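Long-range contact in molybdopterin biosynthesis moeA protein (Pyrococcus horikoshii, PDB 1WU2), which probably takes part in molybdenum cofactor biosynthesis, inserting molybdenum into molybdopterin, as in related MoeA proteins: residues Y324-I336 with G384-Y396. Sequence-based numbering, arbitrary orientation.
Sequences YEVKVKAILQDDI and GYRRGEEVWITLY
Backbone bonds join V328 to I393 and A330 to V391, each pair bonded in both directions. They make strands 327-332 and 390-395 antiparallel neighbours. The shortest of these bonds is V391 N to A330 O, 2.9 Å. L395 N reaches V326 O at one end, and L332 N reaches E389 O at the other. The regular strand pairing stops beyond L332, though the chains stay close, and resumes where I336 N meets Y385 O. Between these pairings R386 to E389 form a type II turn. G388 N, inside the turn, donates to L332 O at 3.0 Å.

Apolar contacts follow one face, that of V328, A330, V391 and I393. V328 CG2 lies 3.9 Å from L395 CG. CG of L332 stands anti to the backbone N (chi1 -161°), which carries its methyls to 384-396. L332 CD2 touches Y385 CB at 3.7 Å, and L332 CD1 meets V391 CG2. Y350 of strand 343-351 covers V328, A330 and I393.

This pairing belongs to the mixed beta sheet of the MoeA C-terminal region (domain IV). Strand 354-357 flanks 327-332, and strand 374-378 flanks 390-395. The second subunit approaches too: its Y350 OH bonds to K327 O.

On the other face, K329 CB sits over one face of the W392 ring, 4.1 Å from CZ3 and offset toward the rim. The K329 chain then runs past the E390 carboxylate, with CE 3.5 Å from OE2. Its NZ is near that charge but beyond salt-bridge range. With an alanine here, the E390 carboxylate would probably lose both the lysine chain lying against it and its nearby positive charge.

D335 OD2 accepts R387 N at 3.0 Å, nearly along its own C-O axis. The same oxygen lies at the edge of the R387 guanidinium, in a long salt bridge. The carboxylate and guanidinium planes are 81° apart.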
ATOM      1  N   TYR A 324      -2.718   1.309  -8.967  1.00 30.28           N
ATOM      2  CA  TYR A 324      -2.131   0.204  -8.203  1.00 30.44           C
ATOM      3  C   TYR A 324      -0.641   0.430  -7.902  1.00 30.64           C
ATOM      4  O   TYR A 324       0.041  -0.463  -7.386  1.00 30.64           O
ATOM      5  CB  TYR A 324      -2.332  -1.127  -8.947  1.00 30.45           C
ATOM      6  CG  TYR A 324      -1.734  -1.194 -10.343  1.00 30.24           C
ATOM      7  CD1 TYR A 324      -2.446  -0.741 -11.451  1.00 30.02           C
ATOM      8  CD2 TYR A 324      -0.469  -1.730 -10.555  1.00 30.16           C
ATOM      9  CE1 TYR A 324      -1.907  -0.804 -12.733  1.00 29.87           C
ATOM     10  CE2 TYR A 324       0.079  -1.801 -11.835  1.00 30.11           C
ATOM     11  CZ  TYR A 324      -0.647  -1.336 -12.917  1.00 29.98           C
ATOM     12  OH  TYR A 324      -0.109  -1.403 -14.181  1.00 30.27           O
ATOM     13  N   GLU A 325      -0.143   1.619  -8.233  1.00 30.81           N
ATOM     14  CA  GLU A 325       1.234   2.000  -7.930  1.00 31.03           C
ATOM     15  C   GLU A 325       1.373   3.521  -7.819  1.00 31.12           C
ATOM     16  O   GLU A 325       0.634   4.272  -8.461  1.00 30.99           O
ATOM     17  CB  GLU A 325       2.196   1.449  -8.991  1.00 31.13           C
ATOM     18  CG  GLU A 325       2.017   2.037 -10.385  1.00 31.26           C
ATOM     19  CD  GLU A 325       2.865   1.342 -11.441  1.00 31.96           C
ATOM     20  OE1 GLU A 325       3.774   0.562 -11.082  1.00 32.35           O
ATOM     21  OE2 GLU A 325       2.620   1.581 -12.642  1.00 32.52           O
ATOM     22  N   VAL A 326       2.327   3.956  -7.001  1.00 31.31           N
ATOM     23  CA  VAL A 326       2.551   5.371  -6.735  1.00 31.59           C
ATOM     24  C   VAL A 326       3.883   5.806  -7.328  1.00 31.88           C
ATOM     25  O   VAL A 326       4.912   5.186  -7.060  1.00 31.77           O
ATOM     26  CB  VAL A 326       2.587   5.662  -5.217  1.00 31.63           C
ATOM     27  CG1 VAL A 326       2.491   7.160  -4.959  1.00 31.62           C
ATOM     28  CG2 VAL A 326       1.474   4.915  -4.492  1.00 31.78           C
ATOM     29  N   LYS A 327       3.859   6.868  -8.129  1.00 32.13           N
ATOM     30  CA  LYS A 327       5.080   7.473  -8.646  1.00 32.49           C
ATOM     31  C   LYS A 327       5.411   8.741  -7.861  1.00 32.42           C
ATOM     32  O   LYS A 327       4.544   9.583  -7.630  1.00 32.45           O
ATOM     33  CB  LYS A 327       4.942   7.781 -10.136  1.00 32.76           C
ATOM     34  CG  LYS A 327       5.152   6.565 -11.033  1.00 33.78           C
ATOM     35  CD  LYS A 327       5.816   6.935 -12.360  1.00 35.48           C
ATOM     36  CE  LYS A 327       6.141   5.697 -13.195  1.00 36.13           C
ATOM     37  NZ  LYS A 327       5.024   4.701 -13.195  1.00 36.05           N
ATOM     38  N   VAL A 328       6.676   8.861  -7.467  1.00 32.37           N
ATOM     39  CA  VAL A 328       7.144   9.923  -6.583  1.00 32.35           C
ATOM     40  C   VAL A 328       8.343  10.656  -7.193  1.00 32.47           C
ATOM     41  O   VAL A 328       9.239  10.033  -7.763  1.00 32.24           O
ATOM     42  CB  VAL A 328       7.544   9.348  -5.204  1.00 32.26           C
ATOM     43  CG1 VAL A 328       8.028  10.447  -4.270  1.00 32.27           C
ATOM     44  CG2 VAL A 328       6.375   8.595  -4.583  1.00 32.21           C
ATOM     45  N   LYS A 329       8.345  11.980  -7.062  1.00 32.74           N
ATOM     46  CA  LYS A 329       9.463  12.820  -7.495  1.00 32.93           C
ATOM     47  C   LYS A 329      10.511  12.866  -6.382  1.00 32.83           C
ATOM     48  O   LYS A 329      10.171  13.071  -5.222  1.00 32.77           O
ATOM     49  CB  LYS A 329       8.956  14.233  -7.805  1.00 33.10           C
ATOM     50  CG  LYS A 329      10.019  15.228  -8.286  1.00 33.99           C
ATOM     51  CD  LYS A 329       9.591  16.681  -8.030  1.00 35.21           C
ATOM     52  CE  LYS A 329       9.536  17.497  -9.317  1.00 35.93           C
ATOM     53  NZ  LYS A 329       8.839  18.801  -9.124  1.00 36.52           N
ATOM     54  N   ALA A 330      11.780  12.688  -6.741  1.00 32.93           N
ATOM     55  CA  ALA A 330      12.862  12.631  -5.754  1.00 33.07           C
ATOM     56  C   ALA A 330      14.195  13.126  -6.312  1.00 33.28           C
ATOM     57  O   ALA A 330      14.489  12.948  -7.487  1.00 33.09           O
ATOM     58  CB  ALA A 330      13.014  11.216  -5.229  1.00 33.01           C
ATOM     59  N   ILE A 331      14.998  13.743  -5.449  1.00 33.64           N
ATOM     60  CA  ILE A 331      16.345  14.165  -5.808  1.00 33.89           C
ATOM     61  C   ILE A 331      17.288  12.994  -5.577  1.00 34.09           C
ATOM     62  O   ILE A 331      17.280  12.382  -4.515  1.00 33.83           O
ATOM     63  CB  ILE A 331      16.777  15.389  -4.970  1.00 34.00           C
ATOM     64  CG1 ILE A 331      15.830  16.567  -5.228  1.00 34.03           C
ATOM     65  CG2 ILE A 331      18.225  15.786  -5.289  1.00 34.28           C
ATOM     66  CD1 ILE A 331      14.885  16.855  -4.079  1.00 34.55           C
ATOM     67  N   LEU A 332      18.115  12.702  -6.574  1.00 34.47           N
ATOM     68  CA  LEU A 332      18.967  11.522  -6.553  1.00 34.86           C
ATOM     69  C   LEU A 332      20.239  11.784  -5.743  1.00 35.19           C
ATOM     70  O   LEU A 332      20.938  12.760  -5.986  1.00 35.14           O
ATOM     71  CB  LEU A 332      19.316  11.123  -7.986  1.00 34.91           C
ATOM     72  CG  LEU A 332      19.818   9.706  -8.252  1.00 34.91           C
ATOM     73  CD1 LEU A 332      18.804   8.660  -7.831  1.00 34.70           C
ATOM     74  CD2 LEU A 332      20.148   9.571  -9.734  1.00 34.74           C
ATOM     75  N   GLN A 333      20.529  10.905  -4.786  1.00 35.66           N
ATOM     76  CA  GLN A 333      21.671  11.077  -3.888  1.00 36.02           C
ATOM     77  C   GLN A 333      23.008  10.756  -4.553  1.00 36.26           C
ATOM     78  O   GLN A 333      24.010  11.413  -4.272  1.00 36.43           O
ATOM     79  CB  GLN A 333      21.513  10.201  -2.638  1.00 36.01           C
ATOM     80  CG  GLN A 333      22.497  10.542  -1.518  1.00 36.08           C
ATOM     81  CD  GLN A 333      22.274   9.719  -0.261  1.00 36.41           C
ATOM     82  OE1 GLN A 333      21.148   9.595   0.217  1.00 36.04           O
ATOM     83  NE2 GLN A 333      23.351   9.158   0.277  1.00 37.08           N
ATOM     84  N   ASP A 334      23.017   9.737  -5.410  1.00 36.55           N
ATOM     85  CA  ASP A 334      24.253   9.220  -6.001  1.00 36.77           C
ATOM     86  C   ASP A 334      24.161   9.119  -7.519  1.00 36.70           C
ATOM     87  O   ASP A 334      23.071   9.120  -8.085  1.00 36.81           O
ATOM     88  CB  ASP A 334      24.575   7.835  -5.427  1.00 36.95           C
ATOM     89  CG  ASP A 334      24.340   7.749  -3.925  1.00 37.50           C
ATOM     90  OD1 ASP A 334      25.047   8.448  -3.167  1.00 38.99           O
ATOM     91  OD2 ASP A 334      23.469   7.012  -3.416  1.00 37.92           O
ATOM     92  N   ASP A 335      25.318   9.022  -8.167  1.00 36.71           N
ATOM     93  CA  ASP A 335      25.385   8.798  -9.607  1.00 36.72           C
ATOM     94  C   ASP A 335      25.002   7.350  -9.906  1.00 36.62           C
ATOM     95  O   ASP A 335      25.404   6.437  -9.182  1.00 36.68           O
ATOM     96  CB  ASP A 335      26.801   9.061 -10.143  1.00 36.82           C
ATOM     97  CG  ASP A 335      27.284  10.483  -9.886  1.00 37.15           C
ATOM     98  OD1 ASP A 335      28.489  10.663  -9.605  1.00 37.96           O
ATOM     99  OD2 ASP A 335      26.544  11.480  -9.942  1.00 37.09           O
ATOM    100  N   ILE A 336      24.219   7.150 -10.964  1.00 36.52           N
ATOM    101  CA  ILE A 336      23.914   5.816 -11.476  1.00 36.46           C
ATOM    102  C   ILE A 336      24.412   5.707 -12.915  1.00 36.43           C
ATOM    103  O   ILE A 336      23.686   6.064 -13.841  1.00 36.49           O
ATOM    104  CB  ILE A 336      22.391   5.514 -11.439  1.00 36.42           C
ATOM    105  CG1 ILE A 336      21.780   5.909 -10.097  1.00 36.34           C
ATOM    106  CG2 ILE A 336      22.144   4.021 -11.698  1.00 36.43           C
ATOM    107  CD1 ILE A 336      20.265   5.937 -10.105  1.00 36.35           C
ATOM    108  N   GLY A 384      22.910   7.216 -17.970  1.00 39.54           N
ATOM    109  CA  GLY A 384      22.809   7.324 -16.523  1.00 39.90           C
ATOM    110  C   GLY A 384      22.432   8.708 -16.029  1.00 40.20           C
ATOM    111  O   GLY A 384      22.391   9.668 -16.804  1.00 40.25           O
ATOM    112  N   TYR A 385      22.159   8.799 -14.729  1.00 40.57           N
ATOM    113  CA  TYR A 385      21.792  10.057 -14.078  1.00 40.88           C
ATOM    114  C   TYR A 385      22.845  10.488 -13.062  1.00 41.08           C
ATOM    115  O   TYR A 385      23.498   9.655 -12.442  1.00 40.91           O
ATOM    116  CB  TYR A 385      20.446   9.914 -13.366  1.00 40.95           C
ATOM    117  CG  TYR A 385      19.320   9.395 -14.235  1.00 41.28           C
ATOM    118  CD1 TYR A 385      19.156   9.840 -15.548  1.00 41.73           C
ATOM    119  CD2 TYR A 385      18.413   8.461 -13.743  1.00 41.51           C
ATOM    120  CE1 TYR A 385      18.120   9.365 -16.345  1.00 41.98           C
ATOM    121  CE2 TYR A 385      17.375   7.983 -14.531  1.00 41.78           C
ATOM    122  CZ  TYR A 385      17.234   8.438 -15.832  1.00 41.81           C
ATOM    123  OH  TYR A 385      16.210   7.968 -16.619  1.00 42.11           O
ATOM    124  N   ARG A 386      22.992  11.799 -12.894  1.00 41.49           N
ATOM    125  CA  ARG A 386      23.894  12.368 -11.900  1.00 41.80           C
ATOM    126  C   ARG A 386      23.143  12.643 -10.605  1.00 41.56           C
ATOM    127  O   ARG A 386      21.918  12.748 -10.597  1.00 41.39           O
ATOM    128  CB  ARG A 386      24.484  13.686 -12.404  1.00 42.17           C
ATOM    129  CG  ARG A 386      25.136  13.616 -13.776  1.00 43.57           C
ATOM    130  CD  ARG A 386      24.426  14.401 -14.877  1.00 45.54           C
ATOM    131  NE  ARG A 386      25.284  15.430 -15.469  1.00 47.10           N
ATOM    132  CZ  ARG A 386      25.591  16.597 -14.899  1.00 48.79           C
ATOM    133  NH1 ARG A 386      25.121  16.919 -13.697  1.00 49.51           N
ATOM    134  NH2 ARG A 386      26.382  17.455 -15.539  1.00 48.99           N
ATOM    135  N   ARG A 387      23.889  12.763  -9.514  1.00 41.39           N
ATOM    136  CA  ARG A 387      23.330  13.198  -8.243  1.00 41.37           C
ATOM    137  C   ARG A 387      22.905  14.658  -8.376  1.00 40.82           C
ATOM    138  O   ARG A 387      23.622  15.463  -8.969  1.00 40.77           O
ATOM    139  CB  ARG A 387      24.347  13.023  -7.107  1.00 41.65           C
ATOM    140  CG  ARG A 387      25.610  13.875  -7.232  1.00 42.87           C
ATOM    141  CD  ARG A 387      26.819  13.296  -6.507  1.00 44.36           C
ATOM    142  NE  ARG A 387      27.867  14.294  -6.286  1.00 45.82           N
ATOM    143  CZ  ARG A 387      28.704  14.755  -7.216  1.00 47.32           C
ATOM    144  NH1 ARG A 387      28.645  14.324  -8.474  1.00 48.21           N
ATOM    145  NH2 ARG A 387      29.616  15.663  -6.883  1.00 47.63           N
ATOM    146  N   GLY A 388      21.728  14.986  -7.848  1.00 40.22           N
ATOM    147  CA  GLY A 388      21.137  16.303  -8.015  1.00 39.78           C
ATOM    148  C   GLY A 388      19.986  16.301  -9.008  1.00 39.28           C
ATOM    149  O   GLY A 388      19.051  17.086  -8.868  1.00 39.26           O
ATOM    150  N   GLU A 389      20.066  15.435 -10.018  1.00 38.79           N
ATOM    151  CA  GLU A 389      18.985  15.262 -10.988  1.00 38.43           C
ATOM    152  C   GLU A 389      17.733  14.729 -10.301  1.00 37.81           C
ATOM    153  O   GLU A 389      17.812  13.822  -9.478  1.00 37.64           O
ATOM    154  CB  GLU A 389      19.384  14.274 -12.093  1.00 38.59           C
ATOM    155  CG  GLU A 389      20.205  14.863 -13.230  1.00 39.19           C
ATOM    156  CD  GLU A 389      20.125  14.022 -14.493  1.00 39.89           C
ATOM    157  OE1 GLU A 389      19.040  13.988 -15.119  1.00 40.26           O
ATOM    158  OE2 GLU A 389      21.139  13.391 -14.861  1.00 40.24           O
ATOM    159  N   GLU A 390      16.582  15.291 -10.652  1.00 37.18           N
ATOM    160  CA  GLU A 390      15.305  14.771 -10.193  1.00 36.74           C
ATOM    161  C   GLU A 390      14.915  13.542 -11.010  1.00 35.78           C
ATOM    162  O   GLU A 390      15.075  13.518 -12.229  1.00 35.64           O
ATOM    163  CB  GLU A 390      14.220  15.840 -10.296  1.00 36.98           C
ATOM    164  CG  GLU A 390      14.464  17.030  -9.386  1.00 38.14           C
ATOM    165  CD  GLU A 390      13.278  17.969  -9.331  1.00 39.98           C
ATOM    166  OE1 GLU A 390      12.820  18.414 -10.412  1.00 41.24           O
ATOM    167  OE2 GLU A 390      12.805  18.263  -8.208  1.00 41.13           O
ATOM    168  N   VAL A 391      14.412  12.523 -10.320  1.00 34.78           N
ATOM    169  CA  VAL A 391      14.009  11.267 -10.941  1.00 33.95           C
ATOM    170  C   VAL A 391      12.640  10.828 -10.437  1.00 33.17           C
ATOM    171  O   VAL A 391      12.203  11.230  -9.358  1.00 32.79           O
ATOM    172  CB  VAL A 391      15.034  10.142 -10.662  1.00 33.97           C
ATOM    173  CG1 VAL A 391      16.375  10.476 -11.296  1.00 33.89           C
ATOM    174  CG2 VAL A 391      15.196   9.893  -9.158  1.00 34.15           C
ATOM    175  N   TRP A 392      11.974  10.003 -11.240  1.00 32.25           N
ATOM    176  CA  TRP A 392      10.690   9.419 -10.889  1.00 31.58           C
ATOM    177  C   TRP A 392      10.906   7.972 -10.475  1.00 30.88           C
ATOM    178  O   TRP A 392      11.576   7.211 -11.176  1.00 30.95           O
ATOM    179  CB  TRP A 392       9.728   9.509 -12.074  1.00 31.65           C
ATOM    180  CG  TRP A 392       9.478  10.920 -12.474  1.00 32.28           C
ATOM    181  CD1 TRP A 392      10.194  11.659 -13.370  1.00 32.84           C
ATOM    182  CD2 TRP A 392       8.466  11.788 -11.959  1.00 33.22           C
ATOM    183  NE1 TRP A 392       9.679  12.930 -13.457  1.00 33.21           N
ATOM    184  CE2 TRP A 392       8.616  13.037 -12.600  1.00 33.59           C
ATOM    185  CE3 TRP A 392       7.437  11.637 -11.021  1.00 33.86           C
ATOM    186  CZ2 TRP A 392       7.779  14.122 -12.334  1.00 34.26           C
ATOM    187  CZ3 TRP A 392       6.607  12.714 -10.757  1.00 34.12           C
ATOM    188  CH2 TRP A 392       6.783  13.942 -11.412  1.00 34.23           C
ATOM    189  N   ILE A 393      10.352   7.608  -9.324  1.00 29.85           N
ATOM    190  CA  ILE A 393      10.507   6.269  -8.772  1.00 29.09           C
ATOM    191  C   ILE A 393       9.144   5.679  -8.435  1.00 28.49           C
ATOM    192  O   ILE A 393       8.165   6.405  -8.290  1.00 28.32           O
ATOM    193  CB  ILE A 393      11.427   6.297  -7.521  1.00 28.97           C
ATOM    194  CG1 ILE A 393      10.799   7.115  -6.386  1.00 28.71           C
ATOM    195  CG2 ILE A 393      12.791   6.857  -7.890  1.00 28.90           C
ATOM    196  CD1 ILE A 393      11.579   7.065  -5.092  1.00 28.65           C
ATOM    197  N   THR A 394       9.093   4.357  -8.324  1.00 27.80           N
ATOM    198  CA  THR A 394       7.869   3.645  -7.989  1.00 27.31           C
ATOM    199  C   THR A 394       8.030   3.026  -6.608  1.00 27.19           C
ATOM    200  O   THR A 394       8.984   2.292  -6.364  1.00 27.02           O
ATOM    201  CB  THR A 394       7.589   2.553  -9.034  1.00 27.23           C
ATOM    202  OG1 THR A 394       7.468   3.145 -10.332  1.00 26.56           O
ATOM    203  CG2 THR A 394       6.228   1.894  -8.801  1.00 26.88           C
ATOM    204  N   LEU A 395       7.104   3.329  -5.706  1.00 27.14           N
ATOM    205  CA  LEU A 395       7.123   2.745  -4.369  1.00 27.27           C
ATOM    206  C   LEU A 395       6.773   1.261  -4.419  1.00 27.44           C
ATOM    207  O   LEU A 395       5.983   0.824  -5.258  1.00 27.39           O
ATOM    208  CB  LEU A 395       6.144   3.473  -3.444  1.00 27.26           C
ATOM    209  CG  LEU A 395       6.392   4.970  -3.227  1.00 27.06           C
ATOM    210  CD1 LEU A 395       5.456   5.497  -2.160  1.00 27.45           C
ATOM    211  CD2 LEU A 395       7.843   5.259  -2.858  1.00 26.94           C
ATOM    212  N   TYR A 396       7.386   0.491  -3.528  1.00 27.72           N
ATOM    213  CA  TYR A 396       7.055  -0.916  -3.379  1.00 27.97           C
ATOM    214  C   TYR A 396       5.631  -1.012  -2.864  1.00 28.36           C
ATOM    215  O   TYR A 396       4.757  -1.570  -3.536  1.00 28.86           O
ATOM    216  CB  TYR A 396       8.016  -1.601  -2.405  1.00 28.00           C
ATOM    217  CG  TYR A 396       9.422  -1.854  -2.931  1.00 26.93           C
ATOM    218  CD1 TYR A 396       9.760  -1.635  -4.267  1.00 26.37           C
ATOM    219  CD2 TYR A 396      10.415  -2.326  -2.079  1.00 26.07           C
ATOM    220  CE1 TYR A 396      11.050  -1.881  -4.731  1.00 25.93           C
ATOM    221  CE2 TYR A 396      11.701  -2.577  -2.535  1.00 25.33           C
ATOM    222  CZ  TYR A 396      12.013  -2.352  -3.860  1.00 25.33           C
ATOM    223  OH  TYR A 396      13.286  -2.594  -4.322  1.00 24.77           O
ATOM    224  OXT TYR A 396       5.350  -0.500  -1.783  1.00 28.67           O
TER